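Local coordinates for protein alpha,alpha-trehalose-phosphate synthase (UDP-forming) (PDB 5UOF) that belongs to glycosyltransferase family 20 and has the GT-B architecture of two Rossmann-like domains facing one another, at residues A[30-33]-A[34-38]; A[136-140]-A[141-145]; A[170-173]-A[174-177]; A[348-351]-A[352-356]; A[399-402]-A[403-407]. All blocks are in the same frame, centred on the assembly; numbering follows the deposited sequence.

Interaction 1: residues A[30-33]-A[34-38]; sequences GGLA and VGVMD. With EDO (1,2-ethanediol), chain K.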
loop_
_atom_site.group_PDB
_atom_site.type_symbol
_atom_site.label_atom_id
_atom_site.label_comp_id
_atom_site.label_asym_id
_atom_site.label_seq_id
_atom_site.Cartn_x
_atom_site.Cartn_y
_atom_site.Cartn_z
ATOM N N GLY A 30 23.062 -16.977 -13.825
ATOM C CA GLY A 30 22.004 -16.486 -12.974
ATOM C C GLY A 30 21.219 -17.649 -12.386
ATOM O O GLY A 30 21.393 -18.809 -12.773
ATOM N N GLY A 31 20.354 -17.324 -11.442
ATOM C CA GLY A 31 19.501 -18.305 -10.803
ATOM C C GLY A 31 19.947 -18.605 -9.381
ATOM O O GLY A 31 21.015 -18.197 -8.923
ATOM N N LEU A 32 19.087 -19.343 -8.677
ATOM C CA LEU A 32 19.399 -19.694 -7.298
ATOM C C LEU A 32 20.596 -20.630 -7.224
ATOM O O LEU A 32 21.363 -20.579 -6.256
ATOM C CB LEU A 32 18.176 -20.327 -6.630
ATOM C CG LEU A 32 18.304 -20.649 -5.140
ATOM C CD1 LEU A 32 18.434 -19.383 -4.310
ATOM C CD2 LEU A 32 17.114 -21.467 -4.666
ATOM N N ALA A 33 20.789 -21.462 -8.250
ATOM C CA ALA A 33 21.869 -22.442 -8.232
ATOM C C ALA A 33 23.226 -21.771 -8.045
ATOM O O ALA A 33 24.051 -22.231 -7.248
ATOM C CB ALA A 33 21.849 -23.269 -9.520
ATOM N N VAL A 34 23.486 -20.683 -8.776
ATOM C CA VAL A 34 24.790 -20.042 -8.633
ATOM C C VAL A 34 24.923 -19.419 -7.246
ATOM O O VAL A 34 26.031 -19.343 -6.694
ATOM C CB VAL A 34 25.027 -19.019 -9.763
ATOM C CG1 VAL A 34 24.033 -17.888 -9.683
ATOM C CG2 VAL A 34 26.447 -18.479 -9.712
ATOM N N GLY A 35 23.805 -19.017 -6.635
ATOM C CA GLY A 35 23.861 -18.474 -5.289
ATOM C C GLY A 35 24.197 -19.492 -4.214
ATOM O O GLY A 35 24.881 -19.163 -3.243
ATOM N N VAL A 36 23.744 -20.734 -4.363
ATOM C CA VAL A 36 23.870 -21.705 -3.276
ATOM C C VAL A 36 24.800 -22.865 -3.576
ATOM O O VAL A 36 25.081 -23.653 -2.657
ATOM C CB VAL A 36 22.496 -22.263 -2.856
ATOM C CG1 VAL A 36 21.560 -21.129 -2.411
ATOM C CG2 VAL A 36 21.901 -23.089 -3.985
ATOM N N MET A 37 25.264 -23.035 -4.813
ATOM C CA MET A 37 25.919 -24.303 -5.134
ATOM C C MET A 37 27.235 -24.461 -4.379
ATOM O O MET A 37 27.551 -25.562 -3.903
ATOM C CB MET A 37 26.132 -24.432 -6.640
ATOM C CG MET A 37 26.618 -25.812 -7.074
ATOM S SD MET A 37 25.540 -27.159 -6.527
ATOM C CE MET A 37 24.021 -26.794 -7.404
ATOM N N ASP A 38 28.008 -23.376 -4.243
ATOM C CA ASP A 38 29.274 -23.461 -3.519
ATOM C C ASP A 38 29.066 -23.947 -2.089
ATOM O O ASP A 38 29.882 -24.713 -1.561
ATOM C CB ASP A 38 29.982 -22.109 -3.518
ATOM C CG ASP A 38 30.781 -21.861 -4.785
ATOM O OD1 ASP A 38 30.755 -22.725 -5.690
ATOM O OD2 ASP A 38 31.441 -20.803 -4.874
HETATM C C1 EDO K . 20.956 -16.154 -6.468
HETATM O O1 EDO K . 20.875 -15.441 -7.706
HETATM C C2 EDO K . 19.608 -16.073 -5.761
HETATM O O2 EDO K . 18.546 -16.226 -6.716
HETATM O O HOH W 1 22.290 -20.948 -11.867
#
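Val34 reaches back over the two glycines that lead into the helix. Its CG1 lies 3.1 Å from Gly31 O, a close approach of a methyl to a carbonyl oxygen. That methyl sits between the backbone N and the carbonyl carbon (chi1 64°), the rotation that turns it onto the glycines. Gly31 has a positive phi, a shape glycine takes readily, and the chain bends there into the helix. A water donates to Gly30 O at 2.5 Å and accepts a weak bond from Val34 N, so it links the loop to the first turn. Gly35 comes next, buried and without a side chain. Its CA is 3.9 Å from C1 of a 1,2-ethanediol molecule whose O1 donates to Gly31 O. Gly35 O bonds to Arg454 of helix 450-472. This turn opens helix 32-43, the helix of a beta-alpha-beta unit between strands 12-16 and 46-48 in the N-terminal Rossmann-like domain. Val36 N donates to Leu32 O at 3.0 Å, with the donor almost straight out from the carbonyl. It also lies 3.3 Å from Ala33 O in a second bond, but here it stands well above the carbonyl plane. The CG1 of Val36 packs on Leu32 CD1 at 4.1 Å, one helical turn back. Met37 N gives Ala33 O its other donor, at 2.8 Å. Met37 CB also lies close to Ala33 O, at 3.1 Å. Beyond CB the chain bends twice, and the side chain packs on Trp47, Val70 and Tyr72 of the sheet.

Interaction 2: residues A[136-140]-A[141-145]; sequences IWVHD and YHLLP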
loop_
_atom_site.group_PDB
_atom_site.type_symbol
_atom_site.label_atom_id
_atom_site.label_comp_id
_atom_site.label_asym_id
_atom_site.label_seq_id
_atom_site.Cartn_x
_atom_site.Cartn_y
_atom_site.Cartn_z
ATOM N N ILE A 136 19.048 -25.887 7.559
ATOM C CA ILE A 136 17.984 -25.842 6.561
ATOM C C ILE A 136 17.774 -24.398 6.134
ATOM O O ILE A 136 17.593 -23.519 6.984
ATOM C CB ILE A 136 16.683 -26.450 7.105
ATOM C CG1 ILE A 136 16.977 -27.851 7.673
ATOM C CG2 ILE A 136 15.631 -26.527 6.012
ATOM C CD1 ILE A 136 15.756 -28.515 8.281
ATOM N N TRP A 137 17.765 -24.164 4.818
ATOM C CA TRP A 137 17.627 -22.824 4.238
ATOM C C TRP A 137 16.476 -22.830 3.237
ATOM O O TRP A 137 16.606 -23.388 2.141
ATOM C CB TRP A 137 18.930 -22.398 3.568
ATOM C CG TRP A 137 18.968 -20.937 3.186
ATOM C CD1 TRP A 137 17.990 -20.006 3.383
ATOM C CD2 TRP A 137 20.050 -20.262 2.546
ATOM N NE1 TRP A 137 18.398 -18.782 2.905
ATOM C CE2 TRP A 137 19.663 -18.913 2.388
ATOM C CE3 TRP A 137 21.318 -20.664 2.097
ATOM C CZ2 TRP A 137 20.491 -17.969 1.794
ATOM C CZ3 TRP A 137 22.141 -19.711 1.499
ATOM C CH2 TRP A 137 21.721 -18.386 1.360
ATOM N N VAL A 138 15.356 -22.188 3.611
ATOM C CA VAL A 138 14.122 -22.144 2.825
ATOM C C VAL A 138 14.048 -20.828 2.060
ATOM O O VAL A 138 14.302 -19.755 2.625
ATOM C CB VAL A 138 12.895 -22.306 3.743
ATOM C CG1 VAL A 138 11.601 -22.289 2.927
ATOM C CG2 VAL A 138 13.018 -23.587 4.572
ATOM N N HIS A 139 13.650 -20.891 0.788
ATOM C CA HIS A 139 13.668 -19.721 -0.086
ATOM C C HIS A 139 12.278 -19.310 -0.539
ATOM O O HIS A 139 11.578 -20.081 -1.203
ATOM C CB HIS A 139 14.568 -19.969 -1.291
ATOM C CG HIS A 139 16.009 -19.951 -0.924
ATOM N ND1 HIS A 139 16.779 -18.809 -1.024
ATOM C CD2 HIS A 139 16.792 -20.894 -0.353
ATOM C CE1 HIS A 139 17.993 -19.069 -0.573
ATOM N NE2 HIS A 139 18.024 -20.324 -0.154
ATOM N N ASP A 140 11.900 -18.087 -0.162
ATOM C CA ASP A 140 10.866 -17.261 -0.781
ATOM C C ASP A 140 9.431 -17.616 -0.402
ATOM O O ASP A 140 9.166 -18.587 0.317
ATOM C CB ASP A 140 11.010 -17.265 -2.301
ATOM C CG ASP A 140 10.733 -15.891 -2.909
ATOM O OD1 ASP A 140 10.565 -14.916 -2.130
ATOM O OD2 ASP A 140 10.664 -15.776 -4.152
ATOM N N TYR A 141 8.500 -16.807 -0.915
ATOM C CA TYR A 141 7.174 -16.684 -0.321
ATOM C C TYR A 141 6.287 -17.912 -0.528
ATOM O O TYR A 141 5.337 -18.093 0.245
ATOM C CB TYR A 141 6.494 -15.418 -0.870
ATOM C CG TYR A 141 6.260 -15.433 -2.363
ATOM C CD1 TYR A 141 7.281 -15.105 -3.257
ATOM C CD2 TYR A 141 5.022 -15.796 -2.881
ATOM C CE1 TYR A 141 7.063 -15.143 -4.621
ATOM C CE2 TYR A 141 4.794 -15.827 -4.239
ATOM C CZ TYR A 141 5.818 -15.502 -5.104
ATOM O OH TYR A 141 5.585 -15.545 -6.460
ATOM N N HIS A 142 6.542 -18.740 -1.551
ATOM C CA HIS A 142 5.727 -19.942 -1.723
ATOM C C HIS A 142 5.916 -20.913 -0.574
ATOM O O HIS A 142 5.059 -21.780 -0.356
ATOM C CB HIS A 142 6.073 -20.678 -3.027
ATOM C CG HIS A 142 5.813 -19.893 -4.280
ATOM N ND1 HIS A 142 4.544 -19.681 -4.775
ATOM C CD2 HIS A 142 6.661 -19.311 -5.158
ATOM C CE1 HIS A 142 4.620 -18.984 -5.895
ATOM N NE2 HIS A 142 5.894 -18.746 -6.148
ATOM N N LEU A 143 7.037 -20.802 0.145
ATOM C CA LEU A 143 7.412 -21.751 1.190
ATOM C C LEU A 143 7.458 -21.091 2.559
ATOM O O LEU A 143 8.089 -21.613 3.475
ATOM C CB LEU A 143 8.768 -22.380 0.867
ATOM C CG LEU A 143 8.807 -23.312 -0.335
ATOM C CD1 LEU A 143 10.241 -23.516 -0.825
ATOM C CD2 LEU A 143 8.147 -24.630 0.032
ATOM N N LEU A 144 6.837 -19.926 2.704
ATOM C CA LEU A 144 6.829 -19.252 4.001
ATOM C C LEU A 144 6.412 -20.142 5.177
ATOM O O LEU A 144 7.098 -20.109 6.212
ATOM C CB LEU A 144 5.959 -17.996 3.863
ATOM C CG LEU A 144 6.055 -16.984 4.992
ATOM C CD1 LEU A 144 5.838 -15.612 4.421
ATOM C CD2 LEU A 144 5.001 -17.309 6.038
ATOM N N PRO A 145 5.353 -20.955 5.105
ATOM C CA PRO A 145 4.975 -21.780 6.263
ATOM C C PRO A 145 5.850 -23.008 6.486
ATOM O O PRO A 145 5.531 -23.823 7.360
ATOM C CB PRO A 145 3.532 -22.212 5.934
ATOM C CG PRO A 145 3.112 -21.418 4.737
ATOM C CD PRO A 145 4.374 -21.088 4.012
HETATM O O HOH W 2 9.209 -20.037 -2.507
#
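Val138 and Leu143 make the apolar part of this contact. Val138 CG1 touches Leu143 CB at 3.5 Å, and the two side chains cross obliquely. CD1 of Leu143 then reaches His139 O at 3.7 Å. The CG of Leu143 is anti to its own carbonyl carbon (chi1 -68°), which turns the branch back toward the end of the strand. The backbone closes the turn: Leu143 N donates to Asp140 O at 3.1 Å, tilted out of the carbonyl plane. Asp140 and Tyr141 lie side by side and point the same way. The carboxylate stands nearly perpendicular to the ring (84°), with Asp140 OD1 at the ring edge, 3.5 Å from Tyr141 CD1. This turn follows strand 135-139 of the N-terminal sheet, where the chain leaves a parallel strand and heads for helix 146-152, as in a Rossmann-like domain. Asp140 takes a positive phi at the point where the chain swings out. A water bridges the bend: it donates to His139 O at 2.7 Å and accepts weakly from His142 N. The rings add a further layer. The NE2 of His139 stands 3.2 Å above the centre of the Trp137 ring. Tyr141 CE2 lies over one face of the His142 ring, 3.5 Å above its plane and near the rim. His164 holds two of these groups, through its N to Asp140 OD1 and its NE2 to His139 ND1. Tyr141 OH bonds to Asn91, and Trp137 stacks with Phe457 of helix 450-472.

Interaction 3: residues A[170-173]-A[174-177]; sequences PDVL and RLVP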
loop_
_atom_site.group_PDB
_atom_site.type_symbol
_atom_site.label_atom_id
_atom_site.label_comp_id
_atom_site.label_asym_id
_atom_site.label_seq_id
_atom_site.Cartn_x
_atom_site.Cartn_y
_atom_site.Cartn_z
ATOM N N PRO A 170 3.308 -2.822 7.938
ATOM C CA PRO A 170 2.146 -3.507 8.550
ATOM C C PRO A 170 0.804 -3.060 7.997
ATOM O O PRO A 170 -0.088 -3.894 7.805
ATOM C CB PRO A 170 2.289 -3.170 10.042
ATOM C CG PRO A 170 3.750 -2.901 10.236
ATOM C CD PRO A 170 4.234 -2.289 8.955
ATOM N N ASP A 171 0.636 -1.760 7.716
ATOM C CA ASP A 171 -0.627 -1.281 7.165
ATOM C C ASP A 171 -0.958 -1.965 5.842
ATOM O O ASP A 171 -2.133 -2.143 5.508
ATOM C CB ASP A 171 -0.568 0.239 6.986
ATOM C CG ASP A 171 0.770 0.719 6.420
ATOM O OD1 ASP A 171 1.844 0.410 7.005
ATOM O OD2 ASP A 171 0.739 1.440 5.393
ATOM N N VAL A 172 0.060 -2.336 5.072
ATOM C CA VAL A 172 -0.176 -2.968 3.780
ATOM C C VAL A 172 -0.237 -4.482 3.928
ATOM O O VAL A 172 -1.044 -5.142 3.266
ATOM C CB VAL A 172 0.923 -2.530 2.791
ATOM C CG1 VAL A 172 0.821 -3.300 1.475
ATOM C CG2 VAL A 172 0.807 -1.016 2.538
ATOM N N LEU A 173 0.579 -5.027 4.828
ATOM C CA LEU A 173 0.538 -6.467 5.100
ATOM C C LEU A 173 -0.845 -6.922 5.556
ATOM O O LEU A 173 -1.271 -8.043 5.235
ATOM C CB LEU A 173 1.566 -6.841 6.168
ATOM C CG LEU A 173 1.629 -8.345 6.490
ATOM C CD1 LEU A 173 2.177 -9.142 5.299
ATOM C CD2 LEU A 173 2.429 -8.634 7.747
ATOM N N ARG A 174 -1.559 -6.074 6.307
ATOM C CA ARG A 174 -2.874 -6.447 6.827
ATOM C C ARG A 174 -3.920 -6.623 5.734
ATOM O O ARG A 174 -5.018 -7.111 6.026
ATOM C CB ARG A 174 -3.332 -5.411 7.855
ATOM C CG ARG A 174 -2.547 -5.497 9.153
ATOM C CD ARG A 174 -2.763 -4.302 10.086
ATOM N NE ARG A 174 -4.172 -4.066 10.391
ATOM C CZ ARG A 174 -4.774 -2.888 10.268
ATOM N NH1 ARG A 174 -4.088 -1.825 9.860
ATOM N NH2 ARG A 174 -6.060 -2.765 10.569
ATOM N N LEU A 175 -3.609 -6.262 4.490
ATOM C CA LEU A 175 -4.498 -6.594 3.386
ATOM C C LEU A 175 -4.552 -8.094 3.129
ATOM O O LEU A 175 -5.491 -8.564 2.482
ATOM C CB LEU A 175 -4.061 -5.859 2.123
ATOM C CG LEU A 175 -4.068 -4.337 2.322
ATOM C CD1 LEU A 175 -3.577 -3.625 1.072
ATOM C CD2 LEU A 175 -5.433 -3.859 2.715
ATOM N N VAL A 176 -3.560 -8.843 3.597
ATOM C CA VAL A 176 -3.605 -10.308 3.582
ATOM C C VAL A 176 -4.380 -10.755 4.816
ATOM O O VAL A 176 -3.882 -10.581 5.932
ATOM C CB VAL A 176 -2.190 -10.915 3.592
ATOM C CG1 VAL A 176 -2.274 -12.436 3.605
ATOM C CG2 VAL A 176 -1.362 -10.439 2.402
ATOM N N PRO A 177 -5.577 -11.324 4.693
ATOM C CA PRO A 177 -6.394 -11.579 5.899
ATOM C C PRO A 177 -5.674 -12.439 6.934
ATOM O O PRO A 177 -5.758 -12.138 8.134
ATOM C CB PRO A 177 -7.655 -12.259 5.335
ATOM C CG PRO A 177 -7.803 -11.605 3.954
ATOM C CD PRO A 177 -6.356 -11.495 3.451
#
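Arg174 runs the start of its side chain past the oxygen end of the Pro170 carbonyl. Its CG is 3.2 Å from Pro170 O, and CB and CD stay close to the same oxygen. CG is anti to the carbonyl carbon (chi1 -72°), which folds the chain back along the helix. Arg174 N also donates to Pro170 O, at 3.0 Å, so backbone and side chain gather round one acceptor. Further out the chain bends at chi3, and the guanidinium passes loosely by Asp171 CA, at a slant. It does not meet the Asp171 carboxylate. Its NH2 makes a salt bridge to Glu397 of the second subunit. Leu175 does the like over a shorter span, reaching back three residues to Val172 instead of four. Its CB and CG both lie 3.3 Å from Val172 O, while Leu175 N bonds to that oxygen from above the carbonyl plane. Leu175 CD1 and Val172 CG1 approach loosely, at 4.4 Å. Val176 N donates to Leu173 O at 2.9 Å. Val176 CB lies beside the same oxygen. That bond closes a type I turn from Leu173 to Val176, which ends the short helix. Leu173 points its side chain the other way, into the protein. There it packs on Phe98 of helix 89-98, on His179 and Val183 of helix 179-186 and on Tyr206 of helix 197-209. The outer side belongs to the dimer: Val172 meets Val172 of the second subunit, and Leu175 packs on Tyr414 of that subunit. Helix 170-173 and its turn therefore lie between three helices of their own domain and the subunit interface.

Interaction 4: residues A[348-351]-A[352-356]; sequences RKYE and RNLLM. With EDO (1,2-ethanediol), chain O.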
loop_
_atom_site.group_PDB
_atom_site.type_symbol
_atom_site.label_atom_id
_atom_site.label_comp_id
_atom_site.label_asym_id
_atom_site.label_seq_id
_atom_site.Cartn_x
_atom_site.Cartn_y
_atom_site.Cartn_z
ATOM N N ARG A 348 10.592 -12.343 -26.235
ATOM C CA ARG A 348 11.569 -13.345 -26.630
ATOM C C ARG A 348 12.541 -13.619 -25.491
ATOM O O ARG A 348 12.854 -12.737 -24.684
ATOM C CB ARG A 348 12.406 -12.897 -27.847
ATOM C CG ARG A 348 11.615 -12.365 -29.020
ATOM C CD ARG A 348 11.084 -13.493 -29.883
ATOM N NE ARG A 348 10.235 -12.991 -30.960
ATOM C CZ ARG A 348 8.909 -13.096 -30.975
ATOM N NH1 ARG A 348 8.273 -13.697 -29.975
ATOM N NH2 ARG A 348 8.217 -12.596 -31.990
ATOM N N LYS A 349 13.050 -14.841 -25.476
ATOM C CA LYS A 349 14.083 -15.263 -24.541
ATOM C C LYS A 349 15.437 -15.222 -25.241
ATOM O O LYS A 349 15.603 -15.810 -26.315
ATOM C CB LYS A 349 13.790 -16.673 -24.022
ATOM C CG LYS A 349 14.955 -17.358 -23.313
ATOM C CD LYS A 349 15.230 -16.751 -21.944
ATOM C CE LYS A 349 16.362 -17.485 -21.228
ATOM N NZ LYS A 349 16.038 -18.920 -20.947
ATOM N N TYR A 350 16.405 -14.529 -24.637
ATOM C CA TYR A 350 17.773 -14.486 -25.151
ATOM C C TYR A 350 18.734 -15.095 -24.140
ATOM O O TYR A 350 18.526 -14.970 -22.932
ATOM C CB TYR A 350 18.212 -13.039 -25.460
ATOM C CG TYR A 350 17.366 -12.427 -26.543
ATOM C CD1 TYR A 350 17.659 -12.650 -27.881
ATOM C CD2 TYR A 350 16.251 -11.656 -26.229
ATOM C CE1 TYR A 350 16.883 -12.114 -28.879
ATOM C CE2 TYR A 350 15.462 -11.117 -27.222
ATOM C CZ TYR A 350 15.784 -11.349 -28.543
ATOM O OH TYR A 350 14.997 -10.836 -29.542
ATOM N N GLU A 351 19.780 -15.759 -24.645
ATOM C CA GLU A 351 20.879 -16.213 -23.799
ATOM C C GLU A 351 21.336 -15.108 -22.860
ATOM O O GLU A 351 21.445 -13.945 -23.253
ATOM C CB GLU A 351 22.075 -16.638 -24.644
ATOM C CG GLU A 351 22.023 -17.993 -25.255
ATOM C CD GLU A 351 23.349 -18.306 -25.912
ATOM O OE1 GLU A 351 24.371 -18.351 -25.192
ATOM O OE2 GLU A 351 23.376 -18.454 -27.149
ATOM N N ARG A 352 21.640 -15.494 -21.622
ATOM C CA ARG A 352 22.011 -14.516 -20.609
ATOM C C ARG A 352 23.223 -13.703 -21.034
ATOM O O ARG A 352 23.240 -12.479 -20.879
ATOM C CB ARG A 352 22.281 -15.226 -19.287
ATOM C CG ARG A 352 22.841 -14.338 -18.198
ATOM C CD ARG A 352 23.035 -15.164 -16.937
ATOM N NE ARG A 352 23.755 -14.436 -15.904
ATOM C CZ ARG A 352 23.186 -13.584 -15.059
ATOM N NH1 ARG A 352 21.879 -13.351 -15.132
ATOM N NH2 ARG A 352 23.924 -12.971 -14.142
ATOM N N ASN A 353 24.246 -14.359 -21.580
ATOM C CA ASN A 353 25.460 -13.622 -21.921
ATOM C C ASN A 353 25.238 -12.687 -23.100
ATOM O O ASN A 353 25.925 -11.663 -23.213
ATOM C CB ASN A 353 26.603 -14.588 -22.202
ATOM C CG ASN A 353 27.149 -15.207 -20.942
ATOM O OD1 ASN A 353 26.673 -14.918 -19.843
ATOM N ND2 ASN A 353 28.152 -16.062 -21.088
ATOM N N LEU A 354 24.299 -13.027 -23.987
ATOM C CA LEU A 354 23.906 -12.097 -25.041
ATOM C C LEU A 354 23.290 -10.830 -24.455
ATOM O O LEU A 354 23.602 -9.718 -24.896
ATOM C CB LEU A 354 22.929 -12.785 -25.997
ATOM C CG LEU A 354 22.785 -12.239 -27.415
ATOM C CD1 LEU A 354 24.103 -12.363 -28.170
ATOM C CD2 LEU A 354 21.668 -12.959 -28.152
ATOM N N LEU A 355 22.398 -10.980 -23.464
ATOM C CA LEU A 355 21.821 -9.808 -22.813
ATOM C C LEU A 355 22.910 -8.922 -22.226
ATOM O O LEU A 355 22.823 -7.691 -22.301
ATOM C CB LEU A 355 20.837 -10.216 -21.712
ATOM C CG LEU A 355 19.541 -10.921 -22.110
ATOM C CD1 LEU A 355 18.689 -11.163 -20.870
ATOM C CD2 LEU A 355 18.770 -10.112 -23.144
ATOM N N MET A 356 23.936 -9.530 -21.622
ATOM C CA MET A 356 25.017 -8.721 -21.066
ATOM C C MET A 356 25.730 -7.945 -22.168
ATOM O O MET A 356 26.058 -6.762 -21.996
ATOM C CB MET A 356 26.009 -9.592 -20.286
ATOM C CG MET A 356 25.368 -10.493 -19.198
ATOM S SD MET A 356 24.346 -9.568 -18.024
ATOM C CE MET A 356 23.474 -10.896 -17.204
HETATM C C1 EDO O . 15.425 -15.721 -29.517
HETATM O O1 EDO O . 14.207 -16.125 -28.885
HETATM C C2 EDO O . 15.101 -15.417 -30.969
HETATM O O2 EDO O . 16.147 -15.933 -31.793
#
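Tyr350 packs against the first turn of the helix that follows it. Its CB meets Leu355 CD2 at 3.8 Å, and Leu355 CG is a little farther off. With CG anti to the carbonyl carbon (chi1 -63°), CB faces the helix while the ring leads off from it. On the ring, CD1 lies 4.0 Å from Leu354 CD2, in one of the two conformers of that leucine. CE1 is 3.9 Å from C1 of a 1,2-ethanediol. The diol O1 donates to Lys349 O at 2.9 Å, beside the ring. Toward its tip the ring leads away from both leucines. Next in the chain, Glu351 holds the N-cap position of helix 352-361. This loop joins that helix to strand 343-346, at the edge of the parallel sheet in the C-terminal Rossmann-like domain. Glu351 O accepts from Leu355 N at 3.1 Å in a nearly straight bond (161°). The Glu351 carboxylate bonds to Tyr249. The CB of Arg352 points away from the loop, and Met356 CE covers one face of its guanidinium. Glu380 and Ser28 O bind its nitrogens. The tyrosine therefore joins this helix start by apolar contact through CB and the ring carbon CD1, while the charged ends of Glu351 and Arg352 bind residues outside the contact.

Interaction 5: residues A[399-402]-A[403-407]; sequences AGAA and AELTG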
loop_
_atom_site.group_PDB
_atom_site.type_symbol
_atom_site.label_atom_id
_atom_site.label_comp_id
_atom_site.label_asym_id
_atom_site.label_seq_id
_atom_site.Cartn_x
_atom_site.Cartn_y
_atom_site.Cartn_z
ATOM N N ALA A 399 12.816 -0.078 -6.188
ATOM C CA ALA A 399 13.573 -1.318 -6.339
ATOM C C ALA A 399 14.554 -1.438 -5.183
ATOM O O ALA A 399 15.187 -0.455 -4.781
ATOM C CB ALA A 399 14.322 -1.344 -7.673
ATOM N N GLY A 400 14.658 -2.645 -4.623
ATOM C CA GLY A 400 15.571 -2.848 -3.511
ATOM C C GLY A 400 16.993 -2.427 -3.824
ATOM O O GLY A 400 17.725 -1.978 -2.935
ATOM N N ALA A 401 17.406 -2.568 -5.085
ATOM C CA ALA A 401 18.779 -2.243 -5.471
ATOM C C ALA A 401 19.078 -0.751 -5.353
ATOM O O ALA A 401 20.256 -0.372 -5.314
ATOM C CB ALA A 401 19.049 -2.711 -6.905
ATOM N N ALA A 402 18.046 0.094 -5.297
ATOM C CA ALA A 402 18.254 1.534 -5.148
ATOM C C ALA A 402 18.963 1.894 -3.849
ATOM O O ALA A 402 19.606 2.946 -3.778
ATOM C CB ALA A 402 16.910 2.273 -5.220
ATOM N N ALA A 403 18.875 1.046 -2.824
ATOM C CA ALA A 403 19.581 1.321 -1.581
ATOM C C ALA A 403 21.089 1.204 -1.748
ATOM O O ALA A 403 21.839 1.758 -0.941
ATOM C CB ALA A 403 19.100 0.356 -0.492
ATOM N N GLU A 404 21.540 0.504 -2.779
ATOM C CA GLU A 404 22.959 0.268 -3.029
ATOM C C GLU A 404 23.500 1.060 -4.204
ATOM O O GLU A 404 24.605 1.613 -4.120
ATOM C CB GLU A 404 23.207 -1.224 -3.292
ATOM C CG GLU A 404 22.929 -2.127 -2.105
ATOM C CD GLU A 404 23.029 -3.604 -2.460
ATOM O OE1 GLU A 404 22.002 -4.204 -2.857
ATOM O OE2 GLU A 404 24.149 -4.155 -2.349
ATOM N N LEU A 405 22.749 1.120 -5.301
ATOM C CA LEU A 405 23.231 1.723 -6.544
ATOM C C LEU A 405 23.003 3.233 -6.510
ATOM O O LEU A 405 22.192 3.802 -7.242
ATOM C CB LEU A 405 22.561 1.063 -7.742
ATOM C CG LEU A 405 22.818 -0.456 -7.829
ATOM C CD1 LEU A 405 22.118 -1.063 -9.037
ATOM C CD2 LEU A 405 24.322 -0.781 -7.853
ATOM N N THR A 406 23.766 3.883 -5.629
ATOM C CA THR A 406 23.599 5.312 -5.404
ATOM C C THR A 406 24.061 6.151 -6.587
ATOM O O THR A 406 23.744 7.347 -6.632
ATOM C CB THR A 406 24.354 5.728 -4.140
ATOM O OG1 THR A 406 25.726 5.332 -4.249
ATOM C CG2 THR A 406 23.727 5.059 -2.907
ATOM N N GLY A 407 24.785 5.559 -7.538
ATOM C CA GLY A 407 25.170 6.267 -8.750
ATOM C C GLY A 407 24.130 6.233 -9.849
ATOM O O GLY A 407 24.305 6.882 -10.882
HETATM O O HOH W 3 19.955 -3.129 -1.680
#
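Ala401 O takes two backbone donors from the second half of the turn. Leu405 N comes at 2.9 Å, almost straight out from the carbonyl. Glu404 N comes at 3.0 Å, from above the carbonyl plane. The first is an i to i+4 bond and the second an i to i+3 bond, so one oxygen receives both kinds where the 3-10 segment ends. One residue earlier, Ala403 N donates to Gly400 O at 3.2 Å. That oxygen has a second partner, a water that donates to it at 2.8 Å. The same water donates to Glu404 OE1 at 2.6 Å, in one of the two conformers of that side chain. It ties the carboxylate to the backbone one turn before. Glu404 CG is anti to its carbonyl carbon (chi1 -65°), and the chain runs out extended. At its end OE1 also forms a salt bridge with Lys379, and OE2 bonds to Asn448. The packing is light, because the first segment offers small side chains. Leu405 CD1 touches Ala401 CB at 4.1 Å, and Leu405 CB and CG lie beside Ala401 O, each at 3.6 Å. Beyond the two segments, Leu405 reaches Leu393 and Leu395 of strand 392-396 and Leu445 of helix 431-447. Just after the 3-10 segment, Leu405 is the centre of an inverse gamma turn, with a weak bond from Thr406 N to Glu404 O. A 3-10 segment running into an inverse gamma turn here makes the connection between neighbouring parallel strands 392-396 and 409-411, in the C-terminal Rossmann-like domain of the GT-B fold.

Overall arrangement
Interactions 1, 2 and 3 come first along the chain, in the domain of the ten-stranded sheet. Interactions 4 and 5 follow, in the domain of the six-stranded parallel sheet. Interactions 1 and 2 touch, with Leu32 and Val36 packing on His139 and Trp137, and their centres are about 16 Å apart. Interaction 1 also meets interaction 4 across the domains: Gly30 N lies 3.4 Å from Arg352 NE, a packing contact. The centres of interactions 3 and 4 are about 37 Å apart, on opposite sides of the chain's centre. Interaction 3 reaches the second subunit. The contacts include a helix start in each domain, a strand end, a connection between strands, the domain junction and the dimer interface.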